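ZYG-9 (Caenorhabditis elegans, PDB 2OF3) organises microtubules and spindle poles during mitosis and meiosis in one-cell embryos. Local coordinates at residues 94-99 and 135-140; 142-147 and 180-185; 227-232 and 258-263. All coordinates share one frame; numbering follows the deposited sequence.

Contact 1 (94-99 and 135-140); sequences LRFFET and PYLLLK
The ammonium group of Lys140 is held by two sure partners, the carbonyl of Phe96 and the carboxylate of Glu143. Lys140 NZ donates to Phe96 O at 3.0 Å. The nitrogen lies in the carbonyl plane on a lone pair, with a C=O...N angle of 143°. Glu143, in the turn that follows, forms a salt bridge with the same nitrogen. A water of less certain position lies 3.2 Å from Lys140 NZ. The lysine chain is bent at chi2 and again at chi3 (102°), which folds it over Phe96 on the way to that carbonyl. Its CG lies over one face of the Phe96 ring, 3.9 Å from the centroid, in a CH-pi contact.

The rest of the Phe96 ring meets helix 127-139 near its end. Phe96 CD2 is 3.5 Å from Tyr136 O. Phe96 CE2 is 3.6 Å from Leu137 CA, and the methyl CD1 of Leu137 lies near the tip of the ring. Leu104, Val107 and Leu108 of helix 101-120 also pack on Phe96.

Phe97 meets the ring of Tyr136, with its CE2 3.7 Å from Tyr136 CD1. The two rings meet obliquely, their planes inclined at 59°. Tyr136 OH bonds outside the contact, to Phe28 O. Leu139 CD1 touches Phe97 CZ at 3.9 Å.

In this all-helical TOG domain the contact joins the turn between helix 85-95 and helix 101-120 to the end of helix 127-139. One lysine supplies both apolar cover and a charged end. The carboxylate of Glu143 would probably stabilise the charge of Lys140, whose NZ donates to Phe96 O while its CG covers the ring.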
loop_
_atom_site.group_PDB
_atom_site.type_symbol
_atom_site.label_atom_id
_atom_site.label_comp_id
_atom_site.label_asym_id
_atom_site.label_seq_id
_atom_site.Cartn_x
_atom_site.Cartn_y
_atom_site.Cartn_z
ATOM N N LEU A 94 10.254 6.953 -2.403
ATOM C CA LEU A 94 11.614 7.363 -2.023
ATOM C C LEU A 94 11.588 8.081 -0.670
ATOM O O LEU A 94 12.472 7.857 0.189
ATOM C CB LEU A 94 12.212 8.270 -3.101
ATOM C CG LEU A 94 12.430 7.731 -4.518
ATOM C CD1 LEU A 94 13.120 8.788 -5.321
ATOM C CD2 LEU A 94 13.248 6.471 -4.489
ATOM N N ARG A 95 10.564 8.908 -0.481
ATOM C CA ARG A 95 10.275 9.540 0.810
ATOM C C ARG A 95 9.924 8.592 1.912
ATOM O O ARG A 95 10.129 8.925 3.060
ATOM C CB ARG A 95 9.169 10.600 0.707
ATOM C CG ARG A 95 9.420 11.655 -0.354
ATOM C CD ARG A 95 10.741 12.396 -0.092
ATOM N NE ARG A 95 11.423 12.448 -1.365
ATOM C CZ ARG A 95 12.632 11.990 -1.623
ATOM N NH1 ARG A 95 13.397 11.507 -0.697
ATOM N NH2 ARG A 95 13.078 12.087 -2.843
ATOM N N PHE A 96 9.435 7.400 1.615
ATOM C CA PHE A 96 9.197 6.393 2.659
ATOM C C PHE A 96 10.457 5.852 3.334
ATOM O O PHE A 96 10.362 5.225 4.387
ATOM C CB PHE A 96 8.318 5.216 2.140
ATOM C CG PHE A 96 6.931 5.629 1.712
ATOM C CD1 PHE A 96 6.381 6.848 2.129
ATOM C CD2 PHE A 96 6.168 4.813 0.879
ATOM C CE1 PHE A 96 5.084 7.265 1.716
ATOM C CE2 PHE A 96 4.868 5.193 0.457
ATOM C CZ PHE A 96 4.323 6.443 0.885
ATOM N N PHE A 97 11.630 6.085 2.756
ATOM C CA PHE A 97 12.873 5.552 3.309
ATOM C C PHE A 97 13.621 6.556 4.231
ATOM O O PHE A 97 14.486 6.182 5.023
ATOM C CB PHE A 97 13.749 5.029 2.165
ATOM C CG PHE A 97 13.262 3.708 1.638
ATOM C CD1 PHE A 97 13.747 2.518 2.164
ATOM C CD2 PHE A 97 12.262 3.654 0.675
ATOM C CE1 PHE A 97 13.283 1.293 1.738
ATOM C CE2 PHE A 97 11.793 2.408 0.203
ATOM C CZ PHE A 97 12.308 1.221 0.741
ATOM N N GLU A 98 13.254 7.820 4.135
ATOM C CA GLU A 98 13.745 8.846 5.016
ATOM C C GLU A 98 12.941 8.938 6.313
ATOM O O GLU A 98 11.770 8.568 6.372
ATOM C CB GLU A 98 13.666 10.131 4.242
ATOM C CG GLU A 98 14.624 10.033 3.097
ATOM C CD GLU A 98 14.275 10.911 1.939
ATOM O OE1 GLU A 98 13.330 11.740 2.058
ATOM O OE2 GLU A 98 14.959 10.745 0.895
ATOM N N THR A 99 13.570 9.420 7.373
ATOM C CA THR A 99 12.860 9.674 8.635
ATOM C C THR A 99 12.779 11.191 8.749
ATOM O O THR A 99 13.800 11.886 8.889
ATOM C CB THR A 99 13.636 9.132 9.844
ATOM O OG1 THR A 99 14.866 9.872 9.948
ATOM C CG2 THR A 99 13.971 7.621 9.682
ATOM N N PRO A 135 3.628 -2.158 -1.924
ATOM C CA PRO A 135 4.570 -2.767 -1.003
ATOM C C PRO A 135 5.349 -1.761 -0.176
ATOM O O PRO A 135 5.687 -2.047 1.027
ATOM C CB PRO A 135 5.473 -3.633 -1.928
ATOM C CG PRO A 135 4.565 -4.010 -3.028
ATOM C CD PRO A 135 3.826 -2.688 -3.279
ATOM N N TYR A 136 5.613 -0.583 -0.741
ATOM C CA TYR A 136 6.349 0.429 0.049
ATOM C C TYR A 136 5.433 1.188 0.974
ATOM O O TYR A 136 5.851 1.551 2.071
ATOM C CB TYR A 136 7.074 1.413 -0.852
ATOM C CG TYR A 136 8.039 0.674 -1.723
ATOM C CD1 TYR A 136 9.228 0.182 -1.189
ATOM C CD2 TYR A 136 7.724 0.411 -3.070
ATOM C CE1 TYR A 136 10.133 -0.573 -1.989
ATOM C CE2 TYR A 136 8.609 -0.357 -3.905
ATOM C CZ TYR A 136 9.795 -0.820 -3.333
ATOM O OH TYR A 136 10.641 -1.538 -4.113
ATOM N N LEU A 137 4.194 1.444 0.544
ATOM C CA LEU A 137 3.215 2.112 1.423
ATOM C C LEU A 137 2.988 1.264 2.657
ATOM O O LEU A 137 2.809 1.819 3.770
ATOM C CB LEU A 137 1.883 2.359 0.720
ATOM C CG LEU A 137 0.747 2.934 1.578
ATOM C CD1 LEU A 137 0.955 4.450 1.841
ATOM C CD2 LEU A 137 -0.525 2.675 0.847
ATOM N N LEU A 138 2.989 -0.061 2.483
ATOM C CA LEU A 138 2.796 -0.975 3.616
ATOM C C LEU A 138 3.908 -0.934 4.660
ATOM O O LEU A 138 3.666 -1.247 5.845
ATOM C CB LEU A 138 2.493 -2.414 3.138
ATOM C CG LEU A 138 1.194 -2.568 2.373
ATOM C CD1 LEU A 138 1.080 -4.000 1.912
ATOM C CD2 LEU A 138 -0.016 -2.162 3.192
ATOM N N LEU A 139 5.105 -0.502 4.281
ATOM C CA LEU A 139 6.139 -0.250 5.264
ATOM C C LEU A 139 5.705 0.786 6.332
ATOM O O LEU A 139 6.070 0.676 7.514
ATOM C CB LEU A 139 7.445 0.229 4.605
ATOM C CG LEU A 139 8.145 -0.749 3.642
ATOM C CD1 LEU A 139 9.371 -0.055 2.930
ATOM C CD2 LEU A 139 8.552 -2.059 4.369
ATOM N N LYS A 140 4.914 1.772 5.914
ATOM C CA LYS A 140 4.591 2.909 6.725
ATOM C C LYS A 140 3.453 2.569 7.650
ATOM O O LYS A 140 3.146 3.354 8.587
ATOM C CB LYS A 140 4.181 4.069 5.804
ATOM C CG LYS A 140 5.343 4.571 4.929
ATOM C CD LYS A 140 6.448 5.235 5.715
ATOM C CE LYS A 140 7.608 4.264 5.867
ATOM N NZ LYS A 140 8.618 4.833 6.816
HETATM O O HOH W 1 9.437 7.867 6.143
#

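Contact 2 (142-147 and 180-185)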
loop_
_atom_site.group_PDB
_atom_site.type_symbol
_atom_site.label_atom_id
_atom_site.label_comp_id
_atom_site.label_asym_id
_atom_site.label_seq_id
_atom_site.Cartn_x
_atom_site.Cartn_y
_atom_site.Cartn_z
ATOM N N GLY A 142 3.966 0.445 9.708
ATOM C CA GLY A 142 4.703 0.225 10.937
ATOM C C GLY A 142 5.175 1.506 11.608
ATOM O O GLY A 142 6.089 1.466 12.412
ATOM N N GLU A 143 4.592 2.639 11.238
ATOM C CA GLU A 143 4.925 3.923 11.845
ATOM C C GLU A 143 4.537 3.908 13.363
ATOM O O GLU A 143 3.522 3.331 13.737
ATOM C CB GLU A 143 4.222 5.072 11.104
ATOM C CG GLU A 143 4.938 5.481 9.804
ATOM C CD GLU A 143 6.279 6.072 10.106
ATOM O OE1 GLU A 143 6.324 6.891 11.035
ATOM O OE2 GLU A 143 7.297 5.712 9.471
ATOM N N ALA A 144 5.355 4.548 14.203
ATOM C CA ALA A 144 5.198 4.473 15.645
ATOM C C ALA A 144 4.048 5.337 16.146
ATOM O O ALA A 144 3.481 5.046 17.205
ATOM C CB ALA A 144 6.501 4.831 16.331
ATOM N N LYS A 145 3.682 6.364 15.371
ATOM C CA LYS A 145 2.594 7.262 15.743
ATOM C C LYS A 145 1.264 6.789 15.225
ATOM O O LYS A 145 1.104 6.466 14.036
ATOM C CB LYS A 145 2.871 8.675 15.233
ATOM C CG LYS A 145 3.755 9.487 16.164
ATOM C CD LYS A 145 4.114 10.833 15.526
ATOM C CE LYS A 145 2.903 11.794 15.465
ATOM N NZ LYS A 145 2.248 11.819 14.086
ATOM N N ASP A 146 0.282 6.771 16.110
ATOM C CA ASP A 146 -1.052 6.279 15.766
ATOM C C ASP A 146 -1.780 7.052 14.627
ATOM O O ASP A 146 -2.488 6.453 13.783
ATOM C CB ASP A 146 -1.887 6.270 17.036
ATOM C CG ASP A 146 -3.266 5.854 16.793
ATOM O OD1 ASP A 146 -3.493 4.639 16.738
ATOM O OD2 ASP A 146 -4.115 6.750 16.630
ATOM N N ASN A 147 -1.615 8.369 14.613
ATOM C CA ASN A 147 -2.195 9.203 13.555
ATOM C C ASN A 147 -1.562 8.925 12.187
ATOM O O ASN A 147 -2.226 9.038 11.168
ATOM C CB ASN A 147 -2.080 10.702 13.911
ATOM C CG ASN A 147 -3.384 11.282 14.434
ATOM O OD1 ASN A 147 -4.481 10.851 14.039
ATOM N ND2 ASN A 147 -3.277 12.280 15.311
ATOM N N ASN A 180 8.794 -5.842 11.675
ATOM C CA ASN A 180 8.120 -4.762 12.357
ATOM C C ASN A 180 6.707 -5.247 12.766
ATOM O O ASN A 180 5.854 -5.544 11.915
ATOM C CB ASN A 180 8.099 -3.521 11.440
ATOM C CG ASN A 180 7.416 -2.287 12.102
ATOM O OD1 ASN A 180 6.302 -2.373 12.620
ATOM N ND2 ASN A 180 8.108 -1.136 12.080
ATOM N N ALA A 181 6.481 -5.384 14.076
ATOM C CA ALA A 181 5.231 -5.959 14.536
ATOM C C ALA A 181 4.048 -5.082 14.212
ATOM O O ALA A 181 2.944 -5.597 14.014
ATOM C CB ALA A 181 5.285 -6.247 16.087
ATOM N N ARG A 182 4.234 -3.765 14.154
ATOM C CA ARG A 182 3.107 -2.873 13.791
ATOM C C ARG A 182 2.694 -3.092 12.357
ATOM O O ARG A 182 1.519 -3.104 12.055
ATOM C CB ARG A 182 3.459 -1.398 13.997
ATOM C CG ARG A 182 3.541 -0.988 15.445
ATOM C CD ARG A 182 4.113 0.403 15.531
ATOM N NE ARG A 182 3.926 0.964 16.869
ATOM C CZ ARG A 182 4.930 1.328 17.661
ATOM N NH1 ARG A 182 6.197 1.199 17.267
ATOM N NH2 ARG A 182 4.657 1.832 18.848
ATOM N N GLN A 183 3.671 -3.265 11.466
ATOM C CA GLN A 183 3.356 -3.664 10.080
ATOM C C GLN A 183 2.612 -4.991 10.000
ATOM O O GLN A 183 1.604 -5.081 9.299
ATOM C CB GLN A 183 4.612 -3.762 9.235
ATOM C CG GLN A 183 4.288 -4.196 7.797
ATOM C CD GLN A 183 5.439 -3.989 6.807
ATOM O OE1 GLN A 183 6.421 -3.345 7.108
ATOM N NE2 GLN A 183 5.277 -4.526 5.598
ATOM N N ARG A 184 3.072 -6.040 10.675
ATOM C CA ARG A 184 2.318 -7.293 10.650
ATOM C C ARG A 184 0.892 -7.133 11.158
ATOM O O ARG A 184 -0.050 -7.664 10.527
ATOM C CB ARG A 184 3.015 -8.384 11.484
ATOM C CG ARG A 184 4.433 -8.674 11.043
ATOM C CD ARG A 184 4.885 -9.977 11.634
ATOM N NE ARG A 184 4.988 -9.964 13.108
ATOM C CZ ARG A 184 6.025 -9.475 13.794
ATOM N NH1 ARG A 184 7.042 -8.915 13.147
ATOM N NH2 ARG A 184 6.048 -9.566 15.147
ATOM N N SER A 185 0.684 -6.446 12.298
ATOM C CA SER A 185 -0.672 -6.345 12.804
ATOM C C SER A 185 -1.533 -5.479 11.926
ATOM O O SER A 185 -2.693 -5.814 11.675
ATOM C CB SER A 185 -0.733 -5.866 14.266
ATOM O OG SER A 185 -0.075 -4.616 14.395
#
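The N-cap of helix 181-198 meets the turn that leads into helix 146-163, at the surface of the helical solenoid of the TOG domain. Asn180 is the capping residue. Its CG is anti to the backbone N (chi1 -179°), which places the amide over the first turn of its own helix and against Gly142. Asn180 OD1 accepts from Gln183 N at 3.0 Å, with an N-H...O angle of 162°. The N-H comes in from above the plane of the amide carbonyl, 40° out of it. The other end of the amide crosses the contact. Asn180 ND2 gives a weak hydrogen bond to Gly142 O at 3.3 Å. An alanine in place of Asn180 would probably leave Gln183 N without its capping acceptor and Gly142 O without this weak donor.

Gly142 fits closely here. Its CA is 3.7 Å from Gln183 N and also packs on Arg182 CB. A side chain at this position would run into Asn180 OD1, so the absence of one allows the backbone to come this near.

Arg182 reaches along the turn with its chain extended from CG to NE. Its CD passes 3.5 Å from Glu143 O, which is hydrogen-bonded to Arg149. Further out, the guanidinium of Arg182 lies flat against the backbone of Ala144. Arg182 and Ala144 also touch a crystal neighbour, so the pose of this arginine may owe something to the lattice. Ala144 CA lies over the centre of the guanidinium, 3.7 Å from Arg182 CZ, while Ala144 CB is 3.8 Å from Arg182 NH1.

Contact 3 (227-232 and 258-263)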
loop_
_atom_site.group_PDB
_atom_site.type_symbol
_atom_site.label_atom_id
_atom_site.label_comp_id
_atom_site.label_asym_id
_atom_site.label_seq_id
_atom_site.Cartn_x
_atom_site.Cartn_y
_atom_site.Cartn_z
ATOM N N ALA A 227 -4.564 -11.828 14.196
ATOM C CA ALA A 227 -4.502 -13.144 13.529
ATOM C C ALA A 227 -5.670 -13.986 13.964
ATOM O O ALA A 227 -6.323 -14.618 13.107
ATOM C CB ALA A 227 -3.177 -13.910 13.806
ATOM N N ILE A 228 -5.953 -13.986 15.277
ATOM C CA ILE A 228 -7.130 -14.652 15.818
ATOM C C ILE A 228 -8.355 -14.091 15.130
ATOM O O ILE A 228 -9.188 -14.879 14.662
ATOM C CB ILE A 228 -7.249 -14.461 17.365
ATOM C CG1 ILE A 228 -6.187 -15.282 18.071
ATOM C CG2 ILE A 228 -8.674 -14.818 17.866
ATOM C CD1 ILE A 228 -5.954 -14.849 19.525
ATOM N N ASN A 229 -8.492 -12.762 15.050
ATOM C CA ASN A 229 -9.697 -12.218 14.429
ATOM C C ASN A 229 -9.882 -12.459 12.918
ATOM O O ASN A 229 -11.004 -12.539 12.447
ATOM C CB ASN A 229 -9.874 -10.732 14.785
ATOM C CG ASN A 229 -10.272 -10.506 16.225
ATOM O OD1 ASN A 229 -10.065 -9.427 16.776
ATOM N ND2 ASN A 229 -10.847 -11.481 16.829
ATOM N N VAL A 230 -8.801 -12.616 12.182
ATOM C CA VAL A 230 -8.875 -13.087 10.797
ATOM C C VAL A 230 -9.504 -14.504 10.730
ATOM O O VAL A 230 -10.435 -14.745 9.940
ATOM C CB VAL A 230 -7.437 -13.043 10.073
ATOM C CG1 VAL A 230 -7.446 -13.822 8.716
ATOM C CG2 VAL A 230 -6.905 -11.568 9.836
ATOM N N LEU A 231 -9.050 -15.431 11.569
ATOM C CA LEU A 231 -9.539 -16.813 11.544
ATOM C C LEU A 231 -10.987 -16.937 11.965
ATOM O O LEU A 231 -11.746 -17.734 11.377
ATOM C CB LEU A 231 -8.647 -17.702 12.413
ATOM C CG LEU A 231 -7.196 -17.808 11.990
ATOM C CD1 LEU A 231 -6.495 -18.668 12.988
ATOM C CD2 LEU A 231 -7.033 -18.414 10.587
ATOM N N VAL A 232 -11.394 -16.143 12.950
ATOM C CA VAL A 232 -12.811 -15.992 13.366
ATOM C C VAL A 232 -13.709 -15.420 12.263
ATOM O O VAL A 232 -14.871 -15.859 12.105
ATOM C CB VAL A 232 -12.930 -15.066 14.607
ATOM C CG1 VAL A 232 -14.383 -14.759 14.955
ATOM C CG2 VAL A 232 -12.213 -15.674 15.812
ATOM N N GLU A 258 -10.840 -20.861 19.399
ATOM C CA GLU A 258 -12.165 -21.442 19.772
ATOM C C GLU A 258 -12.923 -20.590 20.773
ATOM O O GLU A 258 -14.120 -20.409 20.651
ATOM C CB GLU A 258 -12.033 -22.867 20.322
ATOM C CG GLU A 258 -11.597 -23.944 19.311
ATOM C CD GLU A 258 -11.084 -25.258 20.011
ATOM O OE1 GLU A 258 -10.757 -25.210 21.219
ATOM O OE2 GLU A 258 -10.990 -26.335 19.360
ATOM N N GLU A 259 -12.219 -20.075 21.780
ATOM C CA GLU A 259 -12.791 -19.192 22.794
ATOM C C GLU A 259 -13.275 -17.858 22.193
ATOM O O GLU A 259 -14.325 -17.337 22.580
ATOM C CB GLU A 259 -11.729 -18.944 23.915
ATOM C CG GLU A 259 -12.234 -18.154 25.170
ATOM C CD GLU A 259 -13.504 -18.826 25.790
ATOM O OE1 GLU A 259 -13.585 -20.075 25.785
ATOM O OE2 GLU A 259 -14.439 -18.117 26.245
ATOM N N ARG A 260 -12.507 -17.286 21.262
ATOM C CA ARG A 260 -12.941 -16.067 20.563
ATOM C C ARG A 260 -14.236 -16.318 19.771
ATOM O O ARG A 260 -15.155 -15.482 19.818
ATOM C CB ARG A 260 -11.843 -15.564 19.622
ATOM C CG ARG A 260 -12.091 -14.168 18.988
ATOM C CD ARG A 260 -12.228 -13.004 19.979
ATOM N NE ARG A 260 -11.061 -12.860 20.848
ATOM C CZ ARG A 260 -9.906 -12.267 20.525
ATOM N NH1 ARG A 260 -9.693 -11.701 19.348
ATOM N NH2 ARG A 260 -8.942 -12.205 21.426
ATOM N N ILE A 261 -14.299 -17.449 19.048
ATOM C CA ILE A 261 -15.516 -17.867 18.311
ATOM C C ILE A 261 -16.662 -17.990 19.297
ATOM O O ILE A 261 -17.718 -17.382 19.104
ATOM C CB ILE A 261 -15.342 -19.201 17.557
ATOM C CG1 ILE A 261 -14.318 -19.022 16.412
ATOM C CG2 ILE A 261 -16.757 -19.784 17.104
ATOM C CD1 ILE A 261 -13.701 -20.372 15.785
ATOM N N LYS A 262 -16.440 -18.736 20.378
ATOM C CA LYS A 262 -17.457 -18.898 21.399
ATOM C C LYS A 262 -17.957 -17.551 21.900
ATOM O O LYS A 262 -19.146 -17.296 21.883
ATOM C CB LYS A 262 -16.953 -19.782 22.534
ATOM C CG LYS A 262 -18.003 -20.037 23.592
ATOM C CD LYS A 262 -17.422 -20.791 24.795
ATOM C CE LYS A 262 -18.364 -20.678 26.000
ATOM N NZ LYS A 262 -17.997 -21.649 27.066
ATOM N N ARG A 263 -17.054 -16.659 22.291
ATOM C CA ARG A 263 -17.461 -15.351 22.808
ATOM C C ARG A 263 -18.130 -14.378 21.826
ATOM O O ARG A 263 -19.042 -13.644 22.233
ATOM C CB ARG A 263 -16.291 -14.635 23.486
ATOM C CG ARG A 263 -15.833 -15.341 24.748
ATOM C CD ARG A 263 -14.712 -14.536 25.429
ATOM N NE ARG A 263 -14.090 -15.324 26.486
ATOM C CZ ARG A 263 -13.113 -14.876 27.268
ATOM N NH1 ARG A 263 -12.618 -13.650 27.110
ATOM N NH2 ARG A 263 -12.603 -15.667 28.191
#
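Helix segments 227-232 and 258-263 cross at -60°, with their axes 9.7 Å apart at closest approach and the nearest CA atoms, those of Val232 and Ile261, 5.9 Å apart. Arg260 supplies most of the contact from the second helix. Its CG is anti to the backbone N (chi1 -171°), and the chain then bends at chi2 and chi3. It runs at about a right angle across Ile228 and Val232. Arg260 CG packs on Val232 CG2 at 3.5 Å. Ile228 CG2 lies over one face of the guanidinium, towards its rim, 3.6 Å from Arg260 NH1. Arg260 also touches a crystal neighbour, so its pose may be partly set by the lattice.

The pair belongs to the C-terminal part of the helical solenoid of this TOG domain. Helix 251-264 lies against helix 221-238, whose Val230 packs on Ile191 and Ile195 of helix 181-198.

The amide of Asn229 meets the edge of the Arg260 guanidinium, the two planes 59° apart. Its oxygen and nitrogen are likely exchanged, and a hydrogen bond to Arg260 NH1 would then be possible but is not settled.

Beside the arginine, Val232 CG2 touches Ile261 CG1 at 4.0 Å, and Trp243 of helix 241-246 also packs on Ile261. On helix 251-264 itself, Arg263 NE forms a salt bridge with Glu259 OE2 at 2.8 Å.

Contacts 1, 2 and 3 follow one another along the chain and along the solenoid. Contacts 1 and 2 are neighbours, with centres about 12 Å apart. They touch where Gln183 CD lies 3.4 Å from Leu138 O. Contact 3 lies farther along, its centre about 22 Å from that of contact 2 and about 32 Å from that of contact 1. The nearest atoms of contacts 2 and 3 are about 7 Å apart, and helix 181-198 connects contact 2 with helix 221-238. No ligand is bound at any of the three. TOG domains of this family bind tubulin with turns along one edge. Contacts 1 and 2 involve turns between helices, consistent with a place near that edge.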